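Local coordinates for protein tRNA-5-methyluridine(54) 2-sulfurtransferase (Pyrococcus horikoshii, PDB 5MKO) that catalyses the ATP-dependent 2-thiolation of 5-methyluridine 54 in the T loop of tRNA, using a [4Fe-4S] cluster and stabilising tRNAs at high temperature, at residues L54-G59 with I154-N159; L80-G85 with Y140-F145; L199-E204 with F252-L257. All coordinates share one frame; numbering follows the deposited sequence.

Contact 1 of 3, residues L54-G59 with I154-N159; sequences LVAVSG and IATGHN. With AMP (adenosine monophosphate), chain C.
L54 lies in strand 52-56, paired with the parallel strand 153-155; its carbonyl O accepts the N-H of A155 (L54 O to A155 N 2.9 Å), the donor tilted 29° out of the carbonyl plane. The same oxygen lies near CA of I154, whose CG2, anti to the backbone N of that residue, is brought alongside it, I154 CG2 to L54 O 3.5 Å. V55 follows on the other face of the sheet, beside A155, with V55 CG2 at 4.3 Å from A155 CB; beyond this valine-alanine pair, helix 61-72 packs on the same face through T66, A67 and L70. At A56 the second interstrand bond forms, A56 N to A155 O 3.2 Å, with the donor almost in line with the acceptor C=O. The strands then part and AMP fills the fork. A56 CB sits 3.4 Å from AMP N3, while the A56 carbonyl turns to the ribose and accepts from the 2'-hydroxyl, A56 O to AMP O2' 2.7 Å. From the loop after the other strand G157 N donates to AMP O2' at 3.1 Å and, weakly, to O3'. A side chain at G157 would run into O3', so glycine suits this place. T156 CB borders O2', and the H158 ring, tied through ND1 to T156 OG1, lies against C5'. V57 O comes next to adenine C2, and S58 CB reaches the purine at AMP N7, 3.3 Å away; S58 and G59 open the SGGKDS signature of the PP-loop. Two neighbouring strand ends thus grip the sugar chiefly with backbone groups: the 2'-hydroxyl gives its proton to the end of one strand and takes one from the loop after the other, an arrangement consistent with recognition of a ribonucleotide.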
loop_
_atom_site.group_PDB
_atom_site.type_symbol
_atom_site.label_atom_id
_atom_site.label_comp_id
_atom_site.label_asym_id
_atom_site.label_seq_id
_atom_site.Cartn_x
_atom_site.Cartn_y
_atom_site.Cartn_z
ATOM N N LEU A 54 16.294 25.479 11.537
ATOM C CA LEU A 54 15.139 25.792 12.372
ATOM C C LEU A 54 14.339 24.509 12.607
ATOM O O LEU A 54 13.782 23.947 11.664
ATOM C CB LEU A 54 14.255 26.901 11.768
ATOM C CG LEU A 54 13.005 27.289 12.580
ATOM C CD1 LEU A 54 13.353 28.181 13.766
ATOM C CD2 LEU A 54 11.983 27.969 11.707
ATOM N N VAL A 55 14.305 24.038 13.860
ATOM C CA VAL A 55 13.554 22.839 14.209
ATOM C C VAL A 55 12.163 23.243 14.699
ATOM O O VAL A 55 12.030 23.942 15.701
ATOM C CB VAL A 55 14.290 21.847 15.164
ATOM C CG1 VAL A 55 13.503 20.534 15.304
ATOM C CG2 VAL A 55 15.715 21.566 14.682
ATOM N N ALA A 56 11.132 22.827 13.952
ATOM C CA ALA A 56 9.743 23.097 14.280
ATOM C C ALA A 56 9.372 22.098 15.383
ATOM O O ALA A 56 9.269 20.898 15.119
ATOM C CB ALA A 56 8.884 22.898 13.046
ATOM N N VAL A 57 9.293 22.578 16.635
ATOM C CA VAL A 57 9.020 21.738 17.803
ATOM C C VAL A 57 7.554 21.860 18.236
ATOM O O VAL A 57 7.074 22.950 18.538
ATOM C CB VAL A 57 10.033 21.941 18.971
ATOM C CG1 VAL A 57 11.451 21.575 18.542
ATOM C CG2 VAL A 57 9.991 23.361 19.525
ATOM N N SER A 58 6.848 20.735 18.235
ATOM C CA SER A 58 5.422 20.640 18.560
ATOM C C SER A 58 5.109 20.436 20.036
ATOM O O SER A 58 4.001 20.769 20.477
ATOM C CB SER A 58 4.791 19.494 17.779
ATOM O OG SER A 58 5.538 18.297 17.915
ATOM N N GLY A 59 6.061 19.862 20.765
ATOM C CA GLY A 59 5.893 19.461 22.155
ATOM C C GLY A 59 5.863 17.946 22.247
ATOM O O GLY A 59 5.945 17.387 23.342
ATOM N N ILE A 154 14.540 24.076 7.420
ATOM C CA ILE A 154 13.528 23.731 8.425
ATOM C C ILE A 154 13.599 22.218 8.578
ATOM O O ILE A 154 13.605 21.510 7.576
ATOM C CB ILE A 154 12.060 24.171 8.102
ATOM C CG1 ILE A 154 11.957 25.633 7.629
ATOM C CG2 ILE A 154 11.152 23.918 9.311
ATOM C CD1 ILE A 154 10.589 26.044 7.047
ATOM N N ALA A 155 13.664 21.725 9.815
ATOM C CA ALA A 155 13.686 20.293 10.086
ATOM C C ALA A 155 12.451 19.923 10.903
ATOM O O ALA A 155 12.124 20.600 11.888
ATOM C CB ALA A 155 14.961 19.908 10.822
ATOM N N THR A 156 11.729 18.890 10.445
ATOM C CA THR A 156 10.526 18.399 11.107
ATOM C C THR A 156 10.789 17.026 11.722
ATOM O O THR A 156 11.817 16.411 11.433
ATOM C CB THR A 156 9.296 18.465 10.187
ATOM O OG1 THR A 156 9.530 17.714 8.993
ATOM C CG2 THR A 156 8.871 19.891 9.871
ATOM N N GLY A 157 9.871 16.581 12.580
ATOM C CA GLY A 157 9.976 15.318 13.306
ATOM C C GLY A 157 9.495 14.056 12.614
ATOM O O GLY A 157 9.541 12.989 13.230
ATOM N N HIS A 158 9.060 14.142 11.335
ATOM C CA HIS A 158 8.559 12.989 10.563
ATOM C C HIS A 158 9.512 11.786 10.536
ATOM O O HIS A 158 10.639 11.885 10.040
ATOM C CB HIS A 158 8.194 13.376 9.136
ATOM C CG HIS A 158 7.165 14.448 9.032
ATOM N ND1 HIS A 158 7.509 15.779 9.113
ATOM C CD2 HIS A 158 5.844 14.351 8.773
ATOM C CE1 HIS A 158 6.388 16.450 8.912
ATOM N NE2 HIS A 158 5.358 15.632 8.709
ATOM N N ASN A 159 9.041 10.661 11.101
ATOM C CA ASN A 159 9.772 9.403 11.192
ATOM C C ASN A 159 9.383 8.443 10.044
ATOM O O ASN A 159 8.550 8.799 9.194
ATOM C CB ASN A 159 9.590 8.760 12.589
ATOM C CG ASN A 159 8.161 8.479 13.009
ATOM O OD1 ASN A 159 7.322 8.022 12.228
ATOM N ND2 ASN A 159 7.865 8.678 14.284
HETATM P P AMP C . 2.036 16.968 12.338
HETATM O O1P AMP C . 1.261 17.355 13.623
HETATM O O2P AMP C . 2.376 15.447 12.363
HETATM O O3P AMP C . 1.389 17.429 11.066
HETATM O "O5'" AMP C . 3.427 17.699 12.445
HETATM C "C5'" AMP C . 4.553 17.467 11.577
HETATM C "C4'" AMP C . 5.740 18.190 12.149
HETATM O "O4'" AMP C . 5.432 19.595 12.278
HETATM C "C3'" AMP C . 6.138 17.752 13.547
HETATM O "O3'" AMP C . 6.939 16.579 13.500
HETATM C "C2'" AMP C . 6.864 18.987 14.073
HETATM O "O2'" AMP C . 8.194 19.030 13.568
HETATM C "C1'" AMP C . 6.047 20.123 13.442
HETATM N N9 AMP C . 5.013 20.712 14.298
HETATM C C8 AMP C . 3.759 20.217 14.539
HETATM N N7 AMP C . 3.035 20.957 15.345
HETATM C C5 AMP C . 3.869 22.021 15.652
HETATM C C6 AMP C . 3.701 23.154 16.471
HETATM N N6 AMP C . 2.612 23.381 17.212
HETATM N N1 AMP C . 4.722 24.040 16.541
HETATM C C2 AMP C . 5.838 23.791 15.847
HETATM N N3 AMP C . 6.122 22.745 15.068
HETATM C C4 AMP C . 5.090 21.887 15.008
#

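Contact 2 of 3, residues L80-G85 with Y140-F145; sequences LHINLG and YIMNKF. With AMP (adenosine monophosphate), chain C.
The adenine pocket of this PP-loop ATP pyrophosphatase domain, a Rossmann-like α/β fold, is backed here by helix 132-148 lying against strand 76-83, with L80 and I82 pointing at I141, M142 and F145. The axes of strand 80-83 and helix 140-145 run at 141° to each other, 9.6 Å apart at closest approach. L80 works with both its methyls. CD1 stands over the centre of one face of the F145 ring, 3.9 Å from the centroid and only 7° off the ring normal, a CH-pi contact; CD2 drops beside the base of the same side chain, L80 CD2 to F145 CB 3.8 Å, and also touches M142 CB. The extended first torsion of F145 (chi1 -173°) swings the phenyl back toward the strand and presents that face to L80, while H109 meets the ring in an edge-to-face contact. Two residues along the strand, I82 sends CG1 and CD1 to the helix, where the branch methyl CG2 of I141 receives them, I82 CD1 to I141 CG2 3.8 Å. CD1 also reaches M142 CB. No hydrogen bond joins strand and helix; the polar work of I82 is done by its backbone, along the Watson-Crick edge of the base. Its N-H donates to the ring nitrogen (I82 N to AMP N1 2.9 Å) and its carbonyl accepts from the exocyclic amine (I82 O to AMP N6 2.8 Å), a donor-acceptor pair that fits adenine and not guanine. L84 CD2 packs against the amine N6. At the end of the strand, N83 OD1 accepts from G85 N in an Asx turn. On the helix side the M142 chain, bent at its third torsion, carries its terminal methyl to the ribose, with M142 CE 4.2 Å from AMP O4'.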
loop_
_atom_site.group_PDB
_atom_site.type_symbol
_atom_site.label_atom_id
_atom_site.label_comp_id
_atom_site.label_asym_id
_atom_site.label_seq_id
_atom_site.Cartn_x
_atom_site.Cartn_y
_atom_site.Cartn_z
ATOM N N LEU A 80 11.406 26.465 16.882
ATOM C CA LEU A 80 10.160 27.213 16.808
ATOM C C LEU A 80 8.987 26.392 17.303
ATOM O O LEU A 80 8.780 25.278 16.843
ATOM C CB LEU A 80 9.880 27.789 15.398
ATOM C CG LEU A 80 8.489 28.449 15.185
ATOM C CD1 LEU A 80 8.353 29.754 15.930
ATOM C CD2 LEU A 80 8.190 28.657 13.727
ATOM N N HIS A 81 8.220 26.952 18.235
ATOM C CA HIS A 81 7.000 26.334 18.714
ATOM C C HIS A 81 5.846 27.251 18.361
ATOM O O HIS A 81 5.898 28.450 18.640
ATOM C CB HIS A 81 7.033 26.033 20.223
ATOM C CG HIS A 81 5.722 25.508 20.729
ATOM N ND1 HIS A 81 5.292 24.229 20.423
ATOM C CD2 HIS A 81 4.752 26.139 21.433
ATOM C CE1 HIS A 81 4.086 24.115 20.960
ATOM N NE2 HIS A 81 3.718 25.238 21.579
ATOM N N ILE A 82 4.810 26.688 17.729
ATOM C CA ILE A 82 3.617 27.447 17.362
ATOM C C ILE A 82 2.478 27.047 18.299
ATOM O O ILE A 82 2.081 25.886 18.319
ATOM C CB ILE A 82 3.242 27.339 15.849
ATOM C CG1 ILE A 82 4.491 27.446 14.932
ATOM C CG2 ILE A 82 2.169 28.386 15.481
ATOM C CD1 ILE A 82 4.334 26.843 13.558
ATOM N N ASN A 83 2.004 27.992 19.113
ATOM C CA ASN A 83 0.901 27.797 20.050
ATOM C C ASN A 83 -0.376 28.106 19.270
ATOM O O ASN A 83 -0.617 29.264 18.904
ATOM C CB ASN A 83 1.066 28.727 21.260
ATOM C CG ASN A 83 0.044 28.533 22.352
ATOM O OD1 ASN A 83 -1.149 28.812 22.188
ATOM N ND2 ASN A 83 0.502 28.122 23.522
ATOM N N LEU A 84 -1.170 27.066 18.983
ATOM C CA LEU A 84 -2.408 27.183 18.213
ATOM C C LEU A 84 -3.617 27.684 19.037
ATOM O O LEU A 84 -4.744 27.657 18.544
ATOM C CB LEU A 84 -2.756 25.875 17.465
ATOM C CG LEU A 84 -1.696 25.185 16.567
ATOM C CD1 LEU A 84 -0.986 26.137 15.593
ATOM C CD2 LEU A 84 -0.777 24.315 17.361
ATOM N N GLY A 85 -3.363 28.120 20.273
ATOM C CA GLY A 85 -4.359 28.688 21.176
ATOM C C GLY A 85 -5.529 27.806 21.560
ATOM O O GLY A 85 -6.604 28.326 21.887
ATOM N N TYR A 140 2.725 27.495 7.058
ATOM C CA TYR A 140 2.928 28.885 6.639
ATOM C C TYR A 140 3.795 29.636 7.640
ATOM O O TYR A 140 4.758 30.290 7.236
ATOM C CB TYR A 140 1.586 29.618 6.444
ATOM C CG TYR A 140 1.745 31.092 6.140
ATOM C CD1 TYR A 140 1.914 32.024 7.164
ATOM C CD2 TYR A 140 1.764 31.556 4.824
ATOM C CE1 TYR A 140 2.113 33.376 6.889
ATOM C CE2 TYR A 140 1.937 32.915 4.540
ATOM C CZ TYR A 140 2.109 33.819 5.577
ATOM O OH TYR A 140 2.280 35.149 5.320
ATOM N N ILE A 141 3.402 29.603 8.928
ATOM C CA ILE A 141 4.096 30.254 10.033
ATOM C C ILE A 141 5.523 29.740 10.149
ATOM O O ILE A 141 6.420 30.564 10.274
ATOM C CB ILE A 141 3.290 30.169 11.362
ATOM C CG1 ILE A 141 2.068 31.119 11.297
ATOM C CG2 ILE A 141 4.167 30.482 12.595
ATOM C CD1 ILE A 141 0.991 30.864 12.277
ATOM N N MET A 142 5.750 28.406 10.042
ATOM C CA MET A 142 7.114 27.887 10.131
ATOM C C MET A 142 7.938 28.274 8.909
ATOM O O MET A 142 9.130 28.506 9.075
ATOM C CB MET A 142 7.215 26.384 10.475
ATOM C CG MET A 142 6.781 25.433 9.385
ATOM S SD MET A 142 6.877 23.690 9.897
ATOM C CE MET A 142 5.339 23.531 10.839
ATOM N N ASN A 143 7.309 28.443 7.722
ATOM C CA ASN A 143 8.034 28.867 6.524
ATOM C C ASN A 143 8.374 30.350 6.581
ATOM O O ASN A 143 9.536 30.706 6.358
ATOM C CB ASN A 143 7.283 28.545 5.244
ATOM C CG ASN A 143 8.167 28.621 4.025
ATOM O OD1 ASN A 143 8.868 27.665 3.672
ATOM N ND2 ASN A 143 8.179 29.775 3.378
ATOM N N LYS A 144 7.374 31.220 6.879
ATOM C CA LYS A 144 7.604 32.664 6.966
ATOM C C LYS A 144 8.537 33.027 8.114
ATOM O O LYS A 144 9.336 33.939 7.945
ATOM C CB LYS A 144 6.312 33.486 7.002
ATOM C CG LYS A 144 6.547 34.887 6.447
ATOM C CD LYS A 144 5.334 35.785 6.451
ATOM C CE LYS A 144 5.567 37.023 5.614
ATOM N NZ LYS A 144 6.469 38.001 6.284
ATOM N N PHE A 145 8.486 32.293 9.247
ATOM C CA PHE A 145 9.391 32.517 10.375
ATOM C C PHE A 145 10.833 32.270 9.936
ATOM O O PHE A 145 11.692 33.122 10.167
ATOM C CB PHE A 145 9.034 31.633 11.585
ATOM C CG PHE A 145 9.839 31.959 12.819
ATOM C CD1 PHE A 145 11.054 31.329 13.064
ATOM C CD2 PHE A 145 9.399 32.924 13.721
ATOM C CE1 PHE A 145 11.820 31.663 14.189
ATOM C CE2 PHE A 145 10.159 33.247 14.848
ATOM C CZ PHE A 145 11.370 32.625 15.069
HETATM P P AMP C . 2.036 16.968 12.338
HETATM O O1P AMP C . 1.261 17.355 13.623
HETATM O O2P AMP C . 2.376 15.447 12.363
HETATM O O3P AMP C . 1.389 17.429 11.066
HETATM O "O5'" AMP C . 3.427 17.699 12.445
HETATM C "C5'" AMP C . 4.553 17.467 11.577
HETATM C "C4'" AMP C . 5.740 18.190 12.149
HETATM O "O4'" AMP C . 5.432 19.595 12.278
HETATM C "C3'" AMP C . 6.138 17.752 13.547
HETATM O "O3'" AMP C . 6.939 16.579 13.500
HETATM C "C2'" AMP C . 6.864 18.987 14.073
HETATM O "O2'" AMP C . 8.194 19.030 13.568
HETATM C "C1'" AMP C . 6.047 20.123 13.442
HETATM N N9 AMP C . 5.013 20.712 14.298
HETATM C C8 AMP C . 3.759 20.217 14.539
HETATM N N7 AMP C . 3.035 20.957 15.345
HETATM C C5 AMP C . 3.869 22.021 15.652
HETATM C C6 AMP C . 3.701 23.154 16.471
HETATM N N6 AMP C . 2.612 23.381 17.212
HETATM N N1 AMP C . 4.722 24.040 16.541
HETATM C C2 AMP C . 5.838 23.791 15.847
HETATM N N3 AMP C . 6.122 22.745 15.068
HETATM C C4 AMP C . 5.090 21.887 15.008
#

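Contact 3 of 3, residues L199-E204 with F252-L257; sequences LYEVTE and FVRGYL
Y200, in the type I turn L199-V202, reaches across to V253 and L257 on helix 248-259. CB points at the helix, and with CG extended from the backbone N (chi1 -160°) the ring runs on in that direction, meeting side chains that come from the opposite side. CE2 is the first ring atom to touch, with Y200 CE2 to V253 CG1 3.4 Å and L257 CD1 on its other flank at 3.9 Å from CE2. CZ stays close to the same valine methyl. The hydroxyl touches both V253 CG1 and L257 CD2 (Y200 OH to L257 CD2 3.8 Å) and lies at the edge of the Y256 ring; its hydrogen-bond partner is E163 OE2. A leucine here would probably leave V253 and L257 without the aromatic ring they pack on and deprive the E163 carboxylate of its hydroxyl mate. Alongside, E201 OE2 lies by R254 CD at 3.7 Å, but it stands well out of the guanidinium plane and makes no salt bridge with R254; instead Y44 OH bonds both E201 OE2 and R254 NH1, and R43 forms a salt bridge with E201 OE1. The turn is therefore wedged between helix 26-43, which touches Y200 through T40, and helix 248-259, whose F252 and Y256 pack on the second subunit, both meeting its W174.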
loop_
_atom_site.group_PDB
_atom_site.type_symbol
_atom_site.label_atom_id
_atom_site.label_comp_id
_atom_site.label_asym_id
_atom_site.label_seq_id
_atom_site.Cartn_x
_atom_site.Cartn_y
_atom_site.Cartn_z
ATOM N N LEU A 199 14.740 12.224 10.672
ATOM C CA LEU A 199 14.249 10.958 11.247
ATOM C C LEU A 199 13.578 10.022 10.211
ATOM O O LEU A 199 12.924 9.045 10.584
ATOM C CB LEU A 199 13.278 11.237 12.425
ATOM C CG LEU A 199 13.766 12.063 13.624
ATOM C CD1 LEU A 199 12.727 12.021 14.733
ATOM C CD2 LEU A 199 15.112 11.572 14.160
ATOM N N TYR A 200 13.778 10.307 8.924
ATOM C CA TYR A 200 13.206 9.597 7.786
ATOM C C TYR A 200 13.347 8.062 7.810
ATOM O O TYR A 200 12.436 7.366 7.337
ATOM C CB TYR A 200 13.786 10.156 6.477
ATOM C CG TYR A 200 12.945 9.848 5.258
ATOM C CD1 TYR A 200 11.795 10.581 4.978
ATOM C CD2 TYR A 200 13.313 8.843 4.368
ATOM C CE1 TYR A 200 11.042 10.327 3.837
ATOM C CE2 TYR A 200 12.568 8.582 3.223
ATOM C CZ TYR A 200 11.418 9.311 2.970
ATOM O OH TYR A 200 10.659 9.032 1.857
ATOM N N GLU A 201 14.473 7.540 8.338
ATOM C CA GLU A 201 14.727 6.097 8.351
ATOM C C GLU A 201 14.646 5.460 9.757
ATOM O O GLU A 201 14.940 4.273 9.908
ATOM C CB GLU A 201 16.059 5.778 7.654
ATOM C CG GLU A 201 16.226 6.493 6.322
ATOM C CD GLU A 201 17.498 6.186 5.564
ATOM O OE1 GLU A 201 18.609 6.485 6.067
ATOM O OE2 GLU A 201 17.374 5.665 4.435
ATOM N N VAL A 202 14.202 6.225 10.776
ATOM C CA VAL A 202 14.037 5.680 12.133
ATOM C C VAL A 202 12.554 5.455 12.429
ATOM O O VAL A 202 11.713 6.257 12.015
ATOM C CB VAL A 202 14.775 6.452 13.266
ATOM C CG1 VAL A 202 16.280 6.484 13.038
ATOM C CG2 VAL A 202 14.227 7.858 13.455
ATOM N N THR A 203 12.239 4.352 13.115
ATOM C CA THR A 203 10.860 3.986 13.458
ATOM C C THR A 203 10.380 4.766 14.674
ATOM O O THR A 203 11.205 5.152 15.502
ATOM C CB THR A 203 10.730 2.466 13.721
ATOM O OG1 THR A 203 11.378 2.127 14.952
ATOM C CG2 THR A 203 11.239 1.613 12.575
ATOM N N GLU A 204 9.044 4.940 14.809
ATOM C CA GLU A 204 8.384 5.610 15.936
ATOM C C GLU A 204 8.767 4.925 17.255
ATOM O O GLU A 204 8.990 5.608 18.250
ATOM C CB GLU A 204 6.863 5.595 15.738
ATOM C CG GLU A 204 6.095 6.527 16.655
ATOM C CD GLU A 204 4.747 7.000 16.145
ATOM O OE1 GLU A 204 3.854 7.261 16.986
ATOM O OE2 GLU A 204 4.597 7.167 14.912
ATOM N N PHE A 252 9.679 -0.472 1.590
ATOM C CA PHE A 252 8.522 0.181 0.980
ATOM C C PHE A 252 8.859 1.645 0.689
ATOM O O PHE A 252 8.585 2.137 -0.403
ATOM C CB PHE A 252 7.299 0.084 1.914
ATOM C CG PHE A 252 6.037 0.773 1.443
ATOM C CD1 PHE A 252 5.643 0.711 0.106
ATOM C CD2 PHE A 252 5.211 1.433 2.345
ATOM C CE1 PHE A 252 4.485 1.359 -0.330
ATOM C CE2 PHE A 252 4.036 2.054 1.913
ATOM C CZ PHE A 252 3.677 2.005 0.580
ATOM N N VAL A 253 9.471 2.326 1.664
ATOM C CA VAL A 253 9.838 3.733 1.554
ATOM C C VAL A 253 11.040 3.922 0.600
ATOM O O VAL A 253 10.980 4.786 -0.282
ATOM C CB VAL A 253 10.027 4.352 2.959
ATOM C CG1 VAL A 253 10.669 5.733 2.881
ATOM C CG2 VAL A 253 8.685 4.427 3.694
ATOM N N ARG A 254 12.091 3.084 0.747
ATOM C CA ARG A 254 13.291 3.116 -0.096
ATOM C C ARG A 254 12.986 2.743 -1.541
ATOM O O ARG A 254 13.560 3.331 -2.465
ATOM C CB ARG A 254 14.397 2.220 0.480
ATOM C CG ARG A 254 15.094 2.821 1.708
ATOM C CD ARG A 254 16.160 3.862 1.385
ATOM N NE ARG A 254 17.269 3.316 0.600
ATOM C CZ ARG A 254 18.094 4.045 -0.147
ATOM N NH1 ARG A 254 17.945 5.363 -0.220
ATOM N NH2 ARG A 254 19.067 3.462 -0.832
ATOM N N GLY A 255 12.078 1.786 -1.715
ATOM C CA GLY A 255 11.619 1.332 -3.023
ATOM C C GLY A 255 10.850 2.427 -3.727
ATOM O O GLY A 255 10.998 2.618 -4.937
ATOM N N TYR A 256 10.052 3.178 -2.950
ATOM C CA TYR A 256 9.262 4.310 -3.417
ATOM C C TYR A 256 10.158 5.427 -3.950
ATOM O O TYR A 256 9.799 6.051 -4.945
ATOM C CB TYR A 256 8.322 4.813 -2.302
ATOM C CG TYR A 256 7.942 6.274 -2.411
ATOM C CD1 TYR A 256 7.034 6.711 -3.374
ATOM C CD2 TYR A 256 8.510 7.225 -1.568
ATOM C CE1 TYR A 256 6.712 8.058 -3.503
ATOM C CE2 TYR A 256 8.188 8.576 -1.684
ATOM C CZ TYR A 256 7.280 8.985 -2.645
ATOM O OH TYR A 256 6.956 10.312 -2.749
ATOM N N LEU A 257 11.305 5.685 -3.292
ATOM C CA LEU A 257 12.245 6.729 -3.713
ATOM C C LEU A 257 12.876 6.409 -5.075
ATOM O O LEU A 257 13.118 7.321 -5.872
ATOM C CB LEU A 257 13.313 7.001 -2.638
ATOM C CG LEU A 257 12.837 7.651 -1.326
ATOM C CD1 LEU A 257 13.939 7.677 -0.307
ATOM C CD2 LEU A 257 12.307 9.072 -1.542
#

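How the contacts relate
From the N terminus, strand 52-56 provides the first half of contact 1 and strand 76-83, its neighbour in the sheet, the first half of contact 2. Helix 132-148 then closes contact 2, and strand 153-155, next in the chain, closes contact 1, so contact 2 is nested inside the loop of contact 1. The two also touch, through backbone pairing of V55 and V57 with L80, and share one AMP. Contact 3 follows in series, joining the turn before helix 204-214 to helix 248-259. Its centre is about 17 Å from that of contact 1, whose G157-N159 packs against L199-E204; contacts 2 and 3 do not touch.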